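Local coordinates for putative DNA-binding protein (Bacteroides fragilis, PDB 3BS3) that probably binds DNA through a small all-helical domain of the XRE (Cro/C1-type) helix-turn-helix family, at residues M11-K16 with W43-Q49; V18-R24 with L61-D65. Where two conformers were deposited one is given. Residue numbers count along the deposited sequence, not the author numbering.

Contact 1: M11-K16 with W43-Q49; sequences MLNRIK and WCSNKSQ
Residues 11-13 run extended up to Arg14, the N-cap of helix 15-21, while 43-49 holds the last two residues of helix 37-44 and the loop beyond. That helix ends in a Schellman motif: Asn46 takes positive phi (60/27), its N bonded to Trp43 O at 2.9 Å, and the chain becomes extended at Ser48 and Gln49. The backbones approach most closely where Lys16 meets Cys44 (CA-CA 4.6 Å); at the other end Leu12 faces Asn46 (CA-CA 6.5 Å). Two asparagines do most of the joining. Asn46 (chi1 m) pairs with the backbone of Asn13, its OD1 accepting from Asn13 N at 2.9 Å and its ND2 donating to Asn13 O at 3.1 Å. Asn13 (chi1 p) reaches back, its ND2 donating to Trp43 O (2.9 Å) and Gln49 OE1 (2.8 Å), and its OD1 accepts from Ile15 N (2.9 Å) in an Asx turn. Gln49 NE2 completes the network on Asn46 OD1 at 2.8 Å. A water bonds to Lys16 N at 2.9 Å and Cys44 O at 2.8 Å. Beneath lies apolar packing, with Ile15 CD1 4.0 Å from Trp43 CE3 and Ile15 CG2 3.9 Å from Cys44 SG. The arm leading into helix 15-21 is joined by these bonds to the C-terminal end of helix 37-44, which by its place in the XRE-type helix-turn-helix is the probable recognition helix.

Contact 2: V18-R24 with L61-D65; sequences VLAEKQR and LLNVD
Two helix ends face each other here, and both finish in Schellman motifs: Gln23 (55/54) after helix 15-21 and Asn63 (59/43) after helix 52-62, each followed by an extended residue, Arg24 and Val64. The closest CA pair is Lys22 with Leu62, 6.7 Å apart. Apolar packing centres on Leu62 (chi1 m, chi2 t), whose CD1 lies 3.9 Å from Val18 CG1, while its CD2 is 3.8 Å from Leu19 CD2 and 3.9 Å from Arg24 CG. Val18 (chi1 t) also meets Val64, CG1 to CG1, at 4.0 Å. The aliphatic part of Lys22 extends this surface outward, its CE 3.8 Å from Val64 CG1 and 3.4 Å from Leu62 O. Polar links between the segments are made through water. One molecule accepts from Lys22 NZ (2.8 Å) and donates to Asn63 O (2.7 Å); another accepts from Arg24 NE (2.9 Å) and donates to Leu61 O (2.7 Å). Solvent thus joins basic side chains to carbonyls around the C-terminal end of helix 52-62. Around this pairing, helix 26-33 meets Leu19 through Asn26 and Leu61 through Leu29, Gln32 and Met33; Trp28 makes a cation-pi contact with Arg24, and Leu69 from the C-terminal loop covers Val18 and Val64.

Helix 15-21 is the element common to both contacts, which illustrates how a small helical domain can use opposite ends of one helix. Contact 1 joins its N-terminal end to the end of helix 37-44, and contact 2 joins its C-terminal end to the end of helix 52-62. Their centres lie 14 Å apart, yet the two meet directly where Cys44 SG packs 3.7 Å from Leu19 CD1. Along the chain the segments alternate, 11-16, 18-24, 43-49 and 61-65, so the first helix is tied to two successive later helices. The result is a compact bundle without strands, in which the probable DNA-reading helix 37-44 packs through its C-terminal end against the start of helix 15-21.

Contact 1: M11-K16 with W43-Q49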
loop_
_atom_site.group_PDB
_atom_site.type_symbol
_atom_site.label_atom_id
_atom_site.label_comp_id
_atom_site.label_asym_id
_atom_site.label_seq_id
_atom_site.Cartn_x
_atom_site.Cartn_y
_atom_site.Cartn_z
HETATM N N MSE A 11 7.318 -1.057 -7.044
HETATM C CA MSE A 11 5.920 -1.473 -7.013
HETATM C C MSE A 11 5.020 -0.267 -7.257
HETATM O O MSE A 11 5.105 0.771 -6.573
HETATM C CB MSE A 11 5.602 -2.183 -5.687
HETATM C CG MSE A 11 4.131 -2.498 -5.415
HETATM SE SE MSE A 11 4.028 -3.728 -3.892
HETATM C CE MSE A 11 4.972 -2.650 -2.582
ATOM N N LEU A 12 4.155 -0.396 -8.260
ATOM C CA LEU A 12 3.260 0.683 -8.586
ATOM C C LEU A 12 1.837 0.172 -8.520
ATOM O O LEU A 12 1.596 -0.982 -8.154
ATOM C CB LEU A 12 3.591 1.250 -9.972
ATOM C CG LEU A 12 4.986 1.815 -10.260
ATOM C CD1 LEU A 12 5.128 2.011 -11.750
ATOM C CD2 LEU A 12 5.258 3.143 -9.509
ATOM N N ASN A 13 0.887 1.047 -8.836
ATOM C CA ASN A 13 -0.487 0.621 -8.877
ATOM C C ASN A 13 -1.050 0.670 -10.295
ATOM O O ASN A 13 -0.497 1.339 -11.153
ATOM C CB ASN A 13 -1.334 1.444 -7.897
ATOM C CG ASN A 13 -1.656 2.837 -8.423
ATOM O OD1 ASN A 13 -2.473 2.985 -9.336
ATOM N ND2 ASN A 13 -1.040 3.864 -7.824
ATOM N N ARG A 14 -2.156 -0.033 -10.486
ATOM C CA ARG A 14 -2.831 -0.118 -11.791
ATOM C C ARG A 14 -4.179 0.564 -11.777
ATOM O O ARG A 14 -5.048 0.263 -12.611
ATOM C CB ARG A 14 -3.006 -1.596 -12.201
ATOM C CG ARG A 14 -1.738 -2.376 -12.260
ATOM C CD ARG A 14 -1.973 -3.773 -12.809
ATOM N NE ARG A 14 -2.421 -3.747 -14.210
ATOM C CZ ARG A 14 -3.645 -4.100 -14.619
ATOM N NH1 ARG A 14 -4.577 -4.471 -13.745
ATOM N NH2 ARG A 14 -3.951 -4.069 -15.915
ATOM N N ILE A 15 -4.383 1.489 -10.835
ATOM C CA ILE A 15 -5.710 2.082 -10.691
ATOM C C ILE A 15 -6.171 2.776 -11.971
ATOM O O ILE A 15 -7.333 2.685 -12.349
ATOM C CB ILE A 15 -5.777 3.033 -9.452
ATOM C CG1 ILE A 15 -5.601 2.179 -8.189
ATOM C CG2 ILE A 15 -7.104 3.777 -9.430
ATOM C CD1 ILE A 15 -5.315 3.035 -6.939
ATOM N N LYS A 16 -5.271 3.457 -12.679
ATOM C CA LYS A 16 -5.702 4.169 -13.882
ATOM C C LYS A 16 -6.245 3.195 -14.935
ATOM O O LYS A 16 -7.274 3.466 -15.560
ATOM C CB LYS A 16 -4.547 4.983 -14.452
ATOM C CG LYS A 16 -4.961 5.974 -15.555
ATOM C CD LYS A 16 -3.727 6.652 -16.139
ATOM C CE LYS A 16 -2.856 5.647 -16.899
ATOM N NZ LYS A 16 -3.342 5.349 -18.299
ATOM N N TRP A 43 -2.622 9.069 -7.381
ATOM C CA TRP A 43 -2.511 7.607 -7.412
ATOM C C TRP A 43 -2.520 7.128 -8.867
ATOM O O TRP A 43 -1.713 6.266 -9.254
ATOM C CB TRP A 43 -3.677 6.931 -6.685
ATOM C CG TRP A 43 -3.740 7.196 -5.224
ATOM C CD1 TRP A 43 -2.798 7.826 -4.462
ATOM C CD2 TRP A 43 -4.795 6.831 -4.345
ATOM N NE1 TRP A 43 -3.208 7.887 -3.148
ATOM C CE2 TRP A 43 -4.434 7.281 -3.052
ATOM C CE3 TRP A 43 -6.017 6.160 -4.522
ATOM C CZ2 TRP A 43 -5.258 7.095 -1.930
ATOM C CZ3 TRP A 43 -6.843 5.965 -3.397
ATOM C CH2 TRP A 43 -6.452 6.443 -2.123
ATOM N N CYS A 44 -3.420 7.692 -9.684
ATOM C CA CYS A 44 -3.572 7.199 -11.071
ATOM C C CYS A 44 -2.284 7.391 -11.863
ATOM O O CYS A 44 -1.888 6.527 -12.670
ATOM C CB CYS A 44 -4.731 7.885 -11.785
ATOM S SG CYS A 44 -6.229 7.144 -11.247
ATOM N N SER A 45 -1.631 8.537 -11.654
ATOM C CA SER A 45 -0.388 8.838 -12.343
ATOM C C SER A 45 0.828 8.202 -11.661
ATOM O O SER A 45 1.958 8.375 -12.106
ATOM C CB SER A 45 -0.203 10.350 -12.421
ATOM O OG SER A 45 -0.000 10.872 -11.122
ATOM N N ASN A 46 0.584 7.479 -10.568
ATOM C CA ASN A 46 1.665 6.873 -9.769
ATOM C C ASN A 46 2.665 7.885 -9.193
ATOM O O ASN A 46 3.858 7.566 -8.979
ATOM C CB ASN A 46 2.385 5.745 -10.536
ATOM C CG ASN A 46 1.630 4.433 -10.448
ATOM O OD1 ASN A 46 1.622 3.781 -9.405
ATOM N ND2 ASN A 46 0.984 4.049 -11.542
ATOM N N LYS A 47 2.187 9.121 -8.981
ATOM C CA LYS A 47 2.951 10.162 -8.286
ATOM C C LYS A 47 2.914 9.975 -6.773
ATOM O O LYS A 47 3.824 10.417 -6.064
ATOM C CB LYS A 47 2.425 11.558 -8.635
ATOM C CG LYS A 47 2.553 11.928 -10.096
ATOM C CD LYS A 47 2.287 13.408 -10.309
ATOM C CE LYS A 47 1.972 13.700 -11.769
ATOM N NZ LYS A 47 2.055 15.162 -12.048
ATOM N N SER A 48 1.835 9.360 -6.295
ATOM C CA SER A 48 1.742 8.964 -4.891
ATOM C C SER A 48 0.985 7.645 -4.837
ATOM O O SER A 48 0.469 7.173 -5.852
ATOM C CB SER A 48 1.036 10.026 -4.054
ATOM O OG SER A 48 -0.337 10.063 -4.375
ATOM N N GLN A 49 0.945 7.030 -3.656
ATOM C CA GLN A 49 0.409 5.669 -3.557
ATOM C C GLN A 49 -0.560 5.504 -2.398
ATOM O O GLN A 49 -0.337 6.080 -1.325
ATOM C CB GLN A 49 1.579 4.670 -3.375
ATOM C CG GLN A 49 2.624 4.647 -4.486
ATOM C CD GLN A 49 2.057 4.185 -5.823
ATOM O OE1 GLN A 49 1.001 3.565 -5.877
ATOM N NE2 GLN A 49 2.764 4.497 -6.905
HETATM O O HOH W 1 -2.447 3.902 -11.973
#

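Contact 2: V18-R24 with L61-D65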
loop_
_atom_site.group_PDB
_atom_site.type_symbol
_atom_site.label_atom_id
_atom_site.label_comp_id
_atom_site.label_asym_id
_atom_site.label_seq_id
_atom_site.Cartn_x
_atom_site.Cartn_y
_atom_site.Cartn_z
ATOM N N VAL A 18 -7.402 0.074 -14.489
ATOM C CA VAL A 18 -8.627 -0.598 -14.030
ATOM C C VAL A 18 -9.832 0.359 -14.048
ATOM O O VAL A 18 -10.933 -0.051 -14.419
ATOM C CB VAL A 18 -8.443 -1.329 -12.699
ATOM C CG1 VAL A 18 -9.785 -1.964 -12.254
ATOM C CG2 VAL A 18 -7.334 -2.398 -12.829
ATOM N N LEU A 19 -9.637 1.616 -13.630
ATOM C CA LEU A 19 -10.706 2.615 -13.778
ATOM C C LEU A 19 -11.250 2.660 -15.206
ATOM O O LEU A 19 -12.463 2.697 -15.443
ATOM C CB LEU A 19 -10.219 4.010 -13.386
ATOM C CG LEU A 19 -10.226 4.273 -11.873
ATOM C CD1 LEU A 19 -9.522 5.586 -11.573
ATOM C CD2 LEU A 19 -11.656 4.331 -11.300
ATOM N N ALA A 20 -10.345 2.694 -16.165
ATOM C CA ALA A 20 -10.744 2.777 -17.582
ATOM C C ALA A 20 -11.488 1.509 -18.023
ATOM O O ALA A 20 -12.520 1.589 -18.719
ATOM C CB ALA A 20 -9.525 3.014 -18.439
ATOM N N GLU A 21 -10.972 0.356 -17.610
ATOM C CA GLU A 21 -11.576 -0.920 -17.962
ATOM C C GLU A 21 -12.983 -1.045 -17.366
ATOM O O GLU A 21 -13.875 -1.633 -18.011
ATOM C CB GLU A 21 -10.676 -2.059 -17.490
ATOM C CG GLU A 21 -9.444 -2.175 -18.368
ATOM C CD GLU A 21 -8.496 -3.278 -17.929
ATOM O OE1 GLU A 21 -8.633 -3.789 -16.798
ATOM O OE2 GLU A 21 -7.591 -3.595 -18.714
ATOM N N LYS A 22 -13.156 -0.520 -16.160
ATOM C CA LYS A 22 -14.437 -0.580 -15.474
ATOM C C LYS A 22 -15.344 0.626 -15.807
ATOM O O LYS A 22 -16.402 0.792 -15.208
ATOM C CB LYS A 22 -14.254 -0.728 -13.947
ATOM C CG LYS A 22 -13.612 -2.072 -13.553
ATOM C CD LYS A 22 -14.423 -3.255 -14.149
ATOM C CE LYS A 22 -14.160 -4.588 -13.440
ATOM N NZ LYS A 22 -15.276 -5.618 -13.689
ATOM N N GLN A 23 -14.914 1.485 -16.721
ATOM C CA GLN A 23 -15.742 2.631 -17.145
ATOM C C GLN A 23 -16.166 3.505 -15.941
ATOM O O GLN A 23 -17.352 3.768 -15.713
ATOM C CB GLN A 23 -16.919 2.134 -18.027
ATOM C CG GLN A 23 -16.372 1.495 -19.343
ATOM C CD GLN A 23 -17.397 1.049 -20.384
ATOM O OE1 GLN A 23 -18.489 1.613 -20.514
ATOM N NE2 GLN A 23 -17.021 0.041 -21.173
ATOM N N ARG A 24 -15.153 3.928 -15.173
ATOM C CA ARG A 24 -15.346 4.800 -13.998
ATOM C C ARG A 24 -14.349 5.938 -14.095
ATOM O O ARG A 24 -13.305 5.783 -14.755
ATOM C CB ARG A 24 -15.082 4.040 -12.684
ATOM C CG ARG A 24 -16.072 2.933 -12.370
ATOM C CD ARG A 24 -17.491 3.436 -12.077
ATOM N NE ARG A 24 -18.182 2.389 -11.321
ATOM C CZ ARG A 24 -19.439 2.463 -10.879
ATOM N NH1 ARG A 24 -20.206 3.529 -11.125
ATOM N NH2 ARG A 24 -19.918 1.457 -10.162
ATOM N N LEU A 61 -14.733 -1.286 -4.594
ATOM C CA LEU A 61 -15.535 -0.338 -5.392
ATOM C C LEU A 61 -15.511 -0.645 -6.892
ATOM O O LEU A 61 -16.516 -0.424 -7.583
ATOM C CB LEU A 61 -15.059 1.099 -5.157
ATOM C CG LEU A 61 -15.375 1.690 -3.787
ATOM C CD1 LEU A 61 -14.658 2.995 -3.601
ATOM C CD2 LEU A 61 -16.898 1.891 -3.630
ATOM N N LEU A 62 -14.380 -1.155 -7.384
ATOM C CA LEU A 62 -14.240 -1.494 -8.808
ATOM C C LEU A 62 -14.593 -2.948 -9.114
ATOM O O LEU A 62 -14.510 -3.372 -10.278
ATOM C CB LEU A 62 -12.832 -1.158 -9.312
ATOM C CG LEU A 62 -12.493 0.333 -9.221
ATOM C CD1 LEU A 62 -11.052 0.581 -9.613
ATOM C CD2 LEU A 62 -13.437 1.195 -10.084
ATOM N N ASN A 63 -14.965 -3.706 -8.075
ATOM C CA ASN A 63 -15.315 -5.124 -8.225
ATOM C C ASN A 63 -14.189 -5.974 -8.805
ATOM O O ASN A 63 -14.421 -6.827 -9.696
ATOM C CB ASN A 63 -16.587 -5.299 -9.077
ATOM C CG ASN A 63 -17.793 -4.608 -8.463
ATOM O OD1 ASN A 63 -18.011 -4.662 -7.253
ATOM N ND2 ASN A 63 -18.573 -3.940 -9.300
ATOM N N VAL A 64 -12.970 -5.736 -8.305
ATOM C CA VAL A 64 -11.818 -6.554 -8.700
ATOM C C VAL A 64 -11.091 -7.052 -7.457
ATOM O O VAL A 64 -11.286 -6.506 -6.354
ATOM C CB VAL A 64 -10.810 -5.773 -9.592
ATOM C CG1 VAL A 64 -11.476 -5.306 -10.903
ATOM C CG2 VAL A 64 -10.209 -4.557 -8.835
ATOM N N ASP A 65 -10.297 -8.114 -7.631
ATOM C CA ASP A 65 -9.359 -8.583 -6.599
ATOM C C ASP A 65 -8.326 -7.485 -6.365
ATOM O O ASP A 65 -7.794 -6.930 -7.331
ATOM C CB ASP A 65 -8.648 -9.855 -7.086
ATOM C CG ASP A 65 -7.852 -10.572 -5.982
ATOM O OD1 ASP A 65 -7.018 -9.960 -5.269
ATOM O OD2 ASP A 65 -8.040 -11.802 -5.851
HETATM O O HOH W 2 -14.569 -7.829 -12.201
HETATM O O HOH W 3 -17.472 -0.124 -10.136
#